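Side-chain contacts in DspB (Aggregatibacter actinomycetemcomitans, PDB 1YHT), which releases biofilms as a family 20 beta-N-acetylhexosaminidase, probably by hydrolysing N-acetylglucosamine polymers of the biofilm matrix: residues H120-A123 with I124-V128; F195-Y198 with A199-S203; S203-L206 with E207-L211. One frame throughout, in Å; residues are numbered along the deposited sequence.

How the contacts relate
Following the chain from the N terminus, contact 1 comes first, where strand 110-117 of the barrel has ended and helix 122-132 starts; it closes the opening turn of that helix. Contacts 2 and 3 come later, both on helix 192-208, which joins parallel strands 177-181 and 212-216 on the outside of the barrel. Contact 2 belongs to the body of this helix and contact 3 to its C-terminal end; they share Ser203, and their centres lie about 12 Å apart. All three are local and follow in series. Helix 154-171 ties them together, since side chains from every contact pack on it; contacts 1 and 2 even meet the same residue, Met160.

Contact 1. Residues H120-A123 with I124-V128; sequences HMTA and IFKLV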
ATOM      1  N   HIS A 120       7.815   2.857  -7.559  1.00  8.83           N
ATOM      2  CA  HIS A 120       6.349   2.880  -7.592  1.00  9.34           C
ATOM      3  C   HIS A 120       5.810   4.321  -7.445  1.00  9.76           C
ATOM      4  O   HIS A 120       4.833   4.591  -6.729  1.00  9.08           O
ATOM      5  CB  HIS A 120       5.799   1.917  -6.534  1.00  8.62           C
ATOM      6  CG  HIS A 120       5.930   0.469  -6.911  1.00  6.90           C
ATOM      7  ND1 HIS A 120       5.169  -0.105  -7.908  1.00  7.51           N
ATOM      8  CD2 HIS A 120       6.738  -0.518  -6.439  1.00  6.34           C
ATOM      9  CE1 HIS A 120       5.511  -1.381  -8.040  1.00  8.66           C
ATOM     10  NE2 HIS A 120       6.446  -1.665  -7.145  1.00  6.33           N
ATOM     11  N   MET A 121       6.445   5.259  -8.161  1.00 10.33           N
ATOM     12  CA  MET A 121       6.067   6.678  -8.040  1.00  9.42           C
ATOM     13  C   MET A 121       6.122   7.454  -9.320  1.00  9.36           C
ATOM     14  O   MET A 121       6.233   8.678  -9.294  1.00 10.20           O
ATOM     15  CB  MET A 121       6.862   7.368  -6.908  1.00 10.32           C
ATOM     16  CG  MET A 121       8.355   7.389  -7.038  1.00  8.52           C
ATOM     17  SD  MET A 121       9.238   8.226  -5.703  1.00 10.43           S
ATOM     18  CE  MET A 121       8.271   9.721  -5.531  1.00  8.60           C
ATOM     19  N   THR A 122       6.000   6.770 -10.458  1.00 10.05           N
ATOM     20  CA  THR A 122       6.080   7.445 -11.752  1.00  9.72           C
ATOM     21  C   THR A 122       4.998   8.504 -11.952  1.00  9.54           C
ATOM     22  O   THR A 122       5.264   9.523 -12.541  1.00  9.52           O
ATOM     23  CB  THR A 122       6.106   6.470 -12.923  1.00  9.32           C
ATOM     24  OG1 THR A 122       7.148   5.523 -12.694  1.00 10.23           O
ATOM     25  CG2 THR A 122       6.402   7.194 -14.228  1.00 12.66           C
ATOM     26  N   ALA A 123       3.786   8.266 -11.472  1.00  9.53           N
ATOM     27  CA  ALA A 123       2.716   9.239 -11.671  1.00  9.53           C
ATOM     28  C   ALA A 123       3.089  10.587 -11.014  1.00  8.79           C
ATOM     29  O   ALA A 123       2.875  11.655 -11.573  1.00  9.44           O
ATOM     30  CB  ALA A 123       1.413   8.701 -11.111  1.00  9.83           C
ATOM     31  N   ILE A 124       3.648  10.521  -9.819  1.00  9.18           N
ATOM     32  CA  ILE A 124       4.168  11.717  -9.148  1.00  9.09           C
ATOM     33  C   ILE A 124       5.214  12.413 -10.023  1.00  9.64           C
ATOM     34  O   ILE A 124       5.149  13.611 -10.208  1.00 10.31           O
ATOM     35  CB  ILE A 124       4.786  11.351  -7.800  1.00  8.62           C
ATOM     36  CG1 ILE A 124       3.678  10.982  -6.776  1.00  7.41           C
ATOM     37  CG2 ILE A 124       5.627  12.476  -7.272  1.00  9.32           C
ATOM     38  CD1 ILE A 124       4.183  10.272  -5.525  1.00  7.67           C
ATOM     39  N   PHE A 125       6.187  11.664 -10.531  1.00  9.58           N
ATOM     40  CA  PHE A 125       7.200  12.246 -11.446  1.00 10.51           C
ATOM     41  C   PHE A 125       6.538  12.976 -12.625  1.00 10.68           C
ATOM     42  O   PHE A 125       6.905  14.097 -12.997  1.00  9.50           O
ATOM     43  CB  PHE A 125       8.095  11.142 -12.014  1.00 10.96           C
ATOM     44  CG  PHE A 125       8.992  10.446 -10.989  1.00 11.22           C
ATOM     45  CD1 PHE A 125       9.314  11.027  -9.793  1.00 12.14           C
ATOM     46  CD2 PHE A 125       9.557   9.233 -11.301  1.00 13.83           C
ATOM     47  CE1 PHE A 125      10.185  10.394  -8.891  1.00 13.31           C
ATOM     48  CE2 PHE A 125      10.424   8.568 -10.400  1.00 13.85           C
ATOM     49  CZ  PHE A 125      10.733   9.157  -9.210  1.00 12.61           C
ATOM     50  N   LYS A 126       5.549  12.333 -13.225  1.00 11.31           N
ATOM     51  CA  LYS A 126       4.922  12.910 -14.392  1.00 11.43           C
ATOM     52  C   LYS A 126       4.180  14.217 -14.045  1.00 10.78           C
ATOM     53  O   LYS A 126       4.226  15.163 -14.810  1.00  8.99           O
ATOM     54  CB  LYS A 126       3.992  11.903 -15.045  1.00 13.53           C
ATOM     55  CG  LYS A 126       4.741  10.664 -15.634  1.00 19.82           C
ATOM     56  CD  LYS A 126       5.998  11.085 -16.460  1.00 26.09           C
ATOM     57  CE  LYS A 126       6.584   9.981 -17.358  1.00 28.56           C
ATOM     58  NZ  LYS A 126       7.743  10.568 -18.167  1.00 32.37           N
ATOM     59  N   LEU A 127       3.511  14.283 -12.893  1.00 10.46           N
ATOM     60  CA  LEU A 127       2.880  15.555 -12.451  1.00 10.35           C
ATOM     61  C   LEU A 127       3.881  16.672 -12.123  1.00 10.43           C
ATOM     62  O   LEU A 127       3.628  17.855 -12.427  1.00 10.12           O
ATOM     63  CB  LEU A 127       1.967  15.293 -11.243  1.00 10.70           C
ATOM     64  CG  LEU A 127       0.713  14.466 -11.530  1.00  9.69           C
ATOM     65  CD1 LEU A 127       0.093  13.970 -10.236  1.00 13.71           C
ATOM     66  CD2 LEU A 127      -0.258  15.285 -12.365  1.00 11.69           C
ATOM     67  N   VAL A 128       4.969  16.295 -11.446  1.00 10.64           N
ATOM     68  CA  VAL A 128       6.076  17.211 -11.156  1.00 11.43           C
ATOM     69  C   VAL A 128       6.699  17.769 -12.457  1.00 11.91           C
ATOM     70  O   VAL A 128       6.904  18.975 -12.621  1.00  9.73           O
ATOM     71  CB  VAL A 128       7.179  16.537 -10.349  1.00 10.63           C
ATOM     72  CG1 VAL A 128       8.460  17.442 -10.320  1.00 11.81           C
ATOM     73  CG2 VAL A 128       6.680  16.284  -8.892  1.00 11.54           C
TER
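Met121 and Phe125 are joined by the first helical bond, from Phe125 N to Met121 O at 3.2 Å, with Lys126 and Leu127 bonding in the same i to i+4 way to Thr122 and Ala123. Met121 is the N-cap residue, and its carbonyl oxygen also lies over one face of the Phe125 ring, displaced toward the rim. Its side chain then crosses that ring obliquely: Met121 CG comes within 3.7 Å of Phe125 CZ, and Met121 SD stands 4.7 Å from the centroid of the Phe125 ring, 49° off the normal, in an oblique Met-aromatic contact. A bend at chi3 (-46°) carries the methyl on to Ile124, where Met121 CE is 4.1 Å from Ile124 CD1. The helix so begun, 122-132, follows strand 110-117 of a TIM-type barrel, as in other family 20 hydrolases. Thr122 sends its CG2 alongside the aliphatic part of Lys126, 4.1 Å from Lys126 CG, whereas its OG1 is hydrogen-bonded to ND1 of His57. Inside, Met121 rests on Met160 and Ile124 on Leu163, both of helix 154-171, while Phe125 touches Leu137 of helix 134-140.

Contact 2. Residues F195-Y198 with A199-S203; sequences FITY and ANKLS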
ATOM      1  N   PHE A 195      18.832   3.342   2.309  1.00 13.10           N
ATOM      2  CA  PHE A 195      17.418   3.165   2.536  1.00 11.87           C
ATOM      3  C   PHE A 195      17.083   3.238   4.024  1.00 12.75           C
ATOM      4  O   PHE A 195      16.086   3.834   4.401  1.00 11.92           O
ATOM      5  CB  PHE A 195      16.896   1.878   1.900  1.00 12.75           C
ATOM      6  CG  PHE A 195      15.430   1.670   2.140  1.00 12.45           C
ATOM      7  CD1 PHE A 195      14.510   2.546   1.554  1.00 12.07           C
ATOM      8  CD2 PHE A 195      14.986   0.685   3.026  1.00 12.15           C
ATOM      9  CE1 PHE A 195      13.157   2.417   1.801  1.00 14.48           C
ATOM     10  CE2 PHE A 195      13.602   0.520   3.294  1.00 14.90           C
ATOM     11  CZ  PHE A 195      12.684   1.389   2.694  1.00 13.43           C
ATOM     12  N   ILE A 196      17.922   2.647   4.883  1.00 12.94           N
ATOM     13  CA  ILE A 196      17.720   2.705   6.337  1.00 12.49           C
ATOM     14  C   ILE A 196      17.626   4.149   6.772  1.00 11.77           C
ATOM     15  O   ILE A 196      16.699   4.550   7.510  1.00 10.89           O
ATOM     16  CB  ILE A 196      18.885   2.060   7.100  1.00 13.80           C
ATOM     17  CG1 ILE A 196      19.067   0.594   6.680  1.00 15.88           C
ATOM     18  CG2 ILE A 196      18.726   2.222   8.617  1.00 14.35           C
ATOM     19  CD1 ILE A 196      17.849  -0.180   6.611  1.00 17.17           C
ATOM     20  N   THR A 197      18.587   4.932   6.301  1.00 10.39           N
ATOM     21  CA  THR A 197      18.655   6.338   6.627  1.00 10.66           C
ATOM     22  C   THR A 197      17.397   7.081   6.161  1.00  9.65           C
ATOM     23  O   THR A 197      16.843   7.916   6.878  1.00  9.50           O
ATOM     24  CB  THR A 197      19.923   6.963   5.988  1.00 11.32           C
ATOM     25  OG1 THR A 197      21.063   6.215   6.426  1.00 12.02           O
ATOM     26  CG2 THR A 197      20.070   8.402   6.354  1.00 12.32           C
ATOM     27  N   TYR A 198      16.993   6.804   4.933  1.00 10.21           N
ATOM     28  CA  TYR A 198      15.842   7.449   4.299  1.00 10.17           C
ATOM     29  C   TYR A 198      14.558   7.068   5.067  1.00 10.35           C
ATOM     30  O   TYR A 198      13.783   7.914   5.450  1.00  9.97           O
ATOM     31  CB  TYR A 198      15.780   6.977   2.832  1.00 11.25           C
ATOM     32  CG  TYR A 198      14.581   7.451   2.012  1.00 11.06           C
ATOM     33  CD1 TYR A 198      14.488   8.781   1.575  1.00  9.89           C
ATOM     34  CD2 TYR A 198      13.550   6.567   1.665  1.00 10.46           C
ATOM     35  CE1 TYR A 198      13.386   9.225   0.830  1.00  9.09           C
ATOM     36  CE2 TYR A 198      12.430   7.012   0.931  1.00 10.43           C
ATOM     37  CZ  TYR A 198      12.359   8.342   0.507  1.00 11.51           C
ATOM     38  OH  TYR A 198      11.276   8.797  -0.238  1.00  9.69           O
ATOM     39  N   ALA A 199      14.356   5.782   5.284  1.00 10.74           N
ATOM     40  CA  ALA A 199      13.130   5.310   5.936  1.00 11.14           C
ATOM     41  C   ALA A 199      13.087   5.825   7.383  1.00 10.61           C
ATOM     42  O   ALA A 199      12.036   6.244   7.860  1.00 11.55           O
ATOM     43  CB  ALA A 199      13.039   3.795   5.892  1.00 11.18           C
ATOM     44  N   ASN A 200      14.227   5.833   8.062  1.00  9.84           N
ATOM     45  CA  ASN A 200      14.268   6.369   9.412  1.00 10.20           C
ATOM     46  C   ASN A 200      13.874   7.845   9.404  1.00  9.44           C
ATOM     47  O   ASN A 200      13.081   8.265  10.240  1.00  9.46           O
ATOM     48  CB  ASN A 200      15.637   6.137  10.078  1.00  9.82           C
ATOM     49  CG  ASN A 200      15.795   4.746  10.645  1.00 11.74           C
ATOM     50  OD1 ASN A 200      14.818   4.016  10.788  1.00  8.63           O
ATOM     51  ND2 ASN A 200      17.037   4.369  11.000  1.00 11.45           N
ATOM     52  N   LYS A 201      14.376   8.611   8.445  1.00  8.89           N
ATOM     53  CA  LYS A 201      14.083  10.061   8.405  1.00 10.24           C
ATOM     54  C   LYS A 201      12.589  10.333   8.228  1.00 10.54           C
ATOM     55  O   LYS A 201      11.994  11.231   8.865  1.00  9.11           O
ATOM     56  CB  LYS A 201      14.900  10.781   7.335  1.00  9.44           C
ATOM     57  CG  LYS A 201      16.307  11.128   7.798  1.00 12.03           C
ATOM     58  CD  LYS A 201      17.152  11.666   6.671  1.00 12.84           C
ATOM     59  CE  LYS A 201      18.505  12.181   7.177  1.00 17.04           C
ATOM     60  NZ  LYS A 201      19.241  12.885   6.085  1.00 18.55           N
ATOM     61  N   LEU A 202      11.997   9.496   7.384  1.00 11.06           N
ATOM     62  CA  LEU A 202      10.553   9.543   7.110  1.00 10.70           C
ATOM     63  C   LEU A 202       9.749   9.185   8.376  1.00 10.08           C
ATOM     64  O   LEU A 202       8.799   9.895   8.739  1.00 10.05           O
ATOM     65  CB  LEU A 202      10.249   8.649   5.899  1.00 10.80           C
ATOM     66  CG  LEU A 202      10.201   9.275   4.499  1.00 12.77           C
ATOM     67  CD1 LEU A 202      11.179  10.416   4.143  1.00 13.02           C
ATOM     68  CD2 LEU A 202      10.014   8.283   3.400  1.00 12.57           C
ATOM     69  N   SER A 203      10.170   8.139   9.092  1.00  9.39           N
ATOM     70  CA  SER A 203       9.470   7.703  10.292  1.00  9.30           C
ATOM     71  C   SER A 203       9.491   8.751  11.406  1.00  9.45           C
ATOM     72  O   SER A 203       8.462   8.942  12.083  1.00  7.95           O
ATOM     73  CB  SER A 203      10.018   6.377  10.824  1.00  9.31           C
ATOM     74  OG  SER A 203      11.322   6.482  11.381  1.00 12.65           O
TER
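The Phe195 ring carries the methyl of Ala199 over one face: Ala199 CB lies 4.3 Å from the ring centroid and only 20° off the normal, a CH-pi contact displaced toward the rim at CZ. The same ring also meets that of Phe185, their planes about 30° apart. Further along, the Tyr198 ring is met by both methyls of Leu202 on one and the same face. Leu202 CD2 is 4.1 Å from the centroid of the Tyr198 ring, off-centre and pressed toward the CE2-CZ side, while CD1 stands over the rim near CE1. Both aromatic side chains have CG opposite the backbone N (chi1 179° in Phe195, 175° in Tyr198), which places each ring beside its own carbonyl carbon and within reach of the residue four places on. The Tyr198 hydroxyl reaches past Leu202 to a hydrogen bond with OG of Ser117.

The next flank of the helix is more polar. Asn200 lies alongside Ile196, its amide nitrogen ND2 at 3.6 Å from Ile196 CG2. That contact is packing, because the amide is committed elsewhere: ND2 donates to the carbonyl of Gln227 and OD1 accepts from the backbone N of Asn229, two bonds that should hold the amide's rotation. Lys201 runs out extended beside Thr197, Lys201 CE being 4.2 Å from Thr197 CG2. Underneath runs regular helical bonding, from Ala199 N to Phe195 O at 2.8 Å through to Leu202 N and Tyr198 O at 3.1 Å. Ser203 OG adds a bond of 2.8 Å back to Asn200 O.

Phe195 and Ala199 face Met215 of strand 212-216, and Tyr198 and Leu202 face helix 154-171: the two-sided packing of the connecting helix in a right-handed beta-alpha-beta crossover of a TIM barrel.

Contact 3. Residues S203-L206 with E207-L211; sequences SYFL and EKKGL
Ser203 O is gripped twice, by the backbone N of Glu207 at 2.9 Å and by a water that donates to it at 2.6 Å. The same water donates to Leu211 O at 2.8 Å and so ties a carbonyl of the helix's final turns to Leu211, three residues past the helix end. The helix ends in a Schellman motif: Leu211 N reaches back to Leu206 O at 2.9 Å, coming from above the carbonyl plane (39° out of it), and Gly210 N bonds to Glu207 O. Gly210 makes the reversal with a positive phi of 81°. The turn brings Leu211 across Leu206, with Leu206 CD2 and Leu211 CD1 4.1 Å apart, the apolar contact that commonly accompanies this cap. Lys209 bends at chi2 (-77°) and lays its CE obliquely against the Phe205 ring, 3.5 Å from Phe205 CZ, its NZ going on to a weak hydrogen bond with Ser165 OG. Separately, Glu207 runs beside Tyr204 and sets its OE1 at the ring edge, in plane, 3.4 Å from Tyr204 CD1. Phe205 and Leu206 pack on helix 154-171, and Leu206 also meets Phe178 and Ile180 of strand 177-181 and Thr213 of strand 212-216, the two barrel strands that this helix connects.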
ATOM      1  N   SER A 203      10.170   8.139   9.092  1.00  9.39           N
ATOM      2  CA  SER A 203       9.470   7.703  10.292  1.00  9.30           C
ATOM      3  C   SER A 203       9.491   8.751  11.406  1.00  9.45           C
ATOM      4  O   SER A 203       8.462   8.942  12.083  1.00  7.95           O
ATOM      5  CB  SER A 203      10.018   6.377  10.824  1.00  9.31           C
ATOM      6  OG  SER A 203      11.322   6.482  11.381  1.00 12.65           O
ATOM      7  N   TYR A 204      10.652   9.404  11.617  1.00  7.84           N
ATOM      8  CA  TYR A 204      10.747  10.424  12.675  1.00  9.01           C
ATOM      9  C   TYR A 204      10.000  11.739  12.294  1.00  7.93           C
ATOM     10  O   TYR A 204       9.486  12.444  13.141  1.00  8.45           O
ATOM     11  CB  TYR A 204      12.207  10.675  13.054  1.00 10.39           C
ATOM     12  CG  TYR A 204      12.809   9.461  13.762  1.00 12.26           C
ATOM     13  CD1 TYR A 204      12.254   8.986  14.942  1.00 15.63           C
ATOM     14  CD2 TYR A 204      13.911   8.799  13.241  1.00 13.63           C
ATOM     15  CE1 TYR A 204      12.783   7.886  15.588  1.00 17.81           C
ATOM     16  CE2 TYR A 204      14.453   7.676  13.873  1.00 15.85           C
ATOM     17  CZ  TYR A 204      13.889   7.239  15.047  1.00 17.27           C
ATOM     18  OH  TYR A 204      14.421   6.150  15.690  1.00 18.72           O
ATOM     19  N   PHE A 205       9.928  12.031  10.999  1.00  8.05           N
ATOM     20  CA  PHE A 205       9.128  13.146  10.509  1.00  7.64           C
ATOM     21  C   PHE A 205       7.648  12.840  10.808  1.00  7.43           C
ATOM     22  O   PHE A 205       6.907  13.691  11.304  1.00  7.86           O
ATOM     23  CB  PHE A 205       9.380  13.313   9.014  1.00  7.97           C
ATOM     24  CG  PHE A 205       8.457  14.247   8.338  1.00  7.84           C
ATOM     25  CD1 PHE A 205       8.731  15.608   8.302  1.00 10.01           C
ATOM     26  CD2 PHE A 205       7.312  13.778   7.711  1.00 10.60           C
ATOM     27  CE1 PHE A 205       7.849  16.510   7.638  1.00 11.38           C
ATOM     28  CE2 PHE A 205       6.474  14.656   7.026  1.00 10.12           C
ATOM     29  CZ  PHE A 205       6.738  16.015   7.004  1.00 11.25           C
ATOM     30  N   LEU A 206       7.205  11.630  10.498  1.00  7.59           N
ATOM     31  CA  LEU A 206       5.820  11.221  10.816  1.00  7.71           C
ATOM     32  C   LEU A 206       5.525  11.226  12.324  1.00  8.26           C
ATOM     33  O   LEU A 206       4.446  11.659  12.761  1.00  6.66           O
ATOM     34  CB  LEU A 206       5.523   9.838  10.229  1.00  8.11           C
ATOM     35  CG  LEU A 206       5.368   9.814   8.706  1.00  7.59           C
ATOM     36  CD1 LEU A 206       5.384   8.393   8.139  1.00  5.22           C
ATOM     37  CD2 LEU A 206       4.125  10.544   8.243  1.00  5.94           C
ATOM     38  N   GLU A 207       6.461  10.697  13.107  1.00  9.09           N
ATOM     39  CA  GLU A 207       6.373  10.701  14.562  1.00 11.00           C
ATOM     40  C   GLU A 207       6.117  12.112  15.070  1.00 11.57           C
ATOM     41  O   GLU A 207       5.199  12.320  15.876  1.00 11.65           O
ATOM     42  CB  GLU A 207       7.638  10.062  15.226  1.00 11.28           C
ATOM     43  CG  GLU A 207       7.627  10.113  16.743  1.00 14.16           C
ATOM     44  CD  GLU A 207       8.919   9.572  17.358  1.00 19.59           C
ATOM     45  OE1 GLU A 207       9.986  10.181  17.191  1.00 24.27           O
ATOM     46  OE2 GLU A 207       8.865   8.520  18.013  1.00 27.94           O
ATOM     47  N   LYS A 208       6.842  13.102  14.556  1.00 12.36           N
ATOM     48  CA  LYS A 208       6.633  14.471  15.020  1.00 13.63           C
ATOM     49  C   LYS A 208       5.236  14.979  14.652  1.00 13.53           C
ATOM     50  O   LYS A 208       4.655  15.776  15.382  1.00 13.26           O
ATOM     51  CB  LYS A 208       7.729  15.421  14.510  1.00 15.36           C
ATOM     52  CG  LYS A 208       7.760  16.805  15.257  1.00 19.63           C
ATOM     53  CD  LYS A 208       8.703  17.811  14.541  1.00 23.08           C
ATOM     54  CE  LYS A 208       8.514  19.278  15.039  1.00 26.27           C
ATOM     55  NZ  LYS A 208       8.558  20.297  13.885  1.00 27.50           N
ATOM     56  N   LYS A 209       4.695  14.503  13.524  1.00 12.70           N
ATOM     57  CA  LYS A 209       3.319  14.777  13.117  1.00 12.13           C
ATOM     58  C   LYS A 209       2.254  13.972  13.874  1.00 12.09           C
ATOM     59  O   LYS A 209       1.086  14.078  13.518  1.00 12.82           O
ATOM     60  CB  LYS A 209       3.162  14.417  11.646  1.00 11.87           C
ATOM     61  CG  LYS A 209       4.052  15.143  10.640  1.00 16.71           C
ATOM     62  CD  LYS A 209       3.540  16.500  10.396  1.00 17.26           C
ATOM     63  CE  LYS A 209       4.235  17.202   9.215  1.00 17.12           C
ATOM     64  NZ  LYS A 209       3.317  18.269   8.756  1.00 19.66           N
ATOM     65  N   GLY A 210       2.648  13.125  14.828  1.00 10.99           N
ATOM     66  CA  GLY A 210       1.718  12.344  15.625  1.00 11.41           C
ATOM     67  C   GLY A 210       1.239  11.100  14.883  1.00 11.20           C
ATOM     68  O   GLY A 210       0.189  10.567  15.205  1.00 10.80           O
ATOM     69  N   LEU A 211       2.003  10.656  13.885  1.00 10.14           N
ATOM     70  CA  LEU A 211       1.684   9.471  13.123  1.00 11.26           C
ATOM     71  C   LEU A 211       2.738   8.350  13.250  1.00 11.17           C
ATOM     72  O   LEU A 211       3.942   8.591  13.200  1.00 11.20           O
ATOM     73  CB  LEU A 211       1.490   9.806  11.639  1.00 11.13           C
ATOM     74  CG  LEU A 211       0.323  10.733  11.332  1.00 14.01           C
ATOM     75  CD1 LEU A 211       0.447  11.336   9.964  1.00 12.35           C
ATOM     76  CD2 LEU A 211      -1.002   9.960  11.467  1.00 13.51           C
TER
HETATM   77  O   HOH W   1       6.467   7.442  12.844  1.00  7.59           O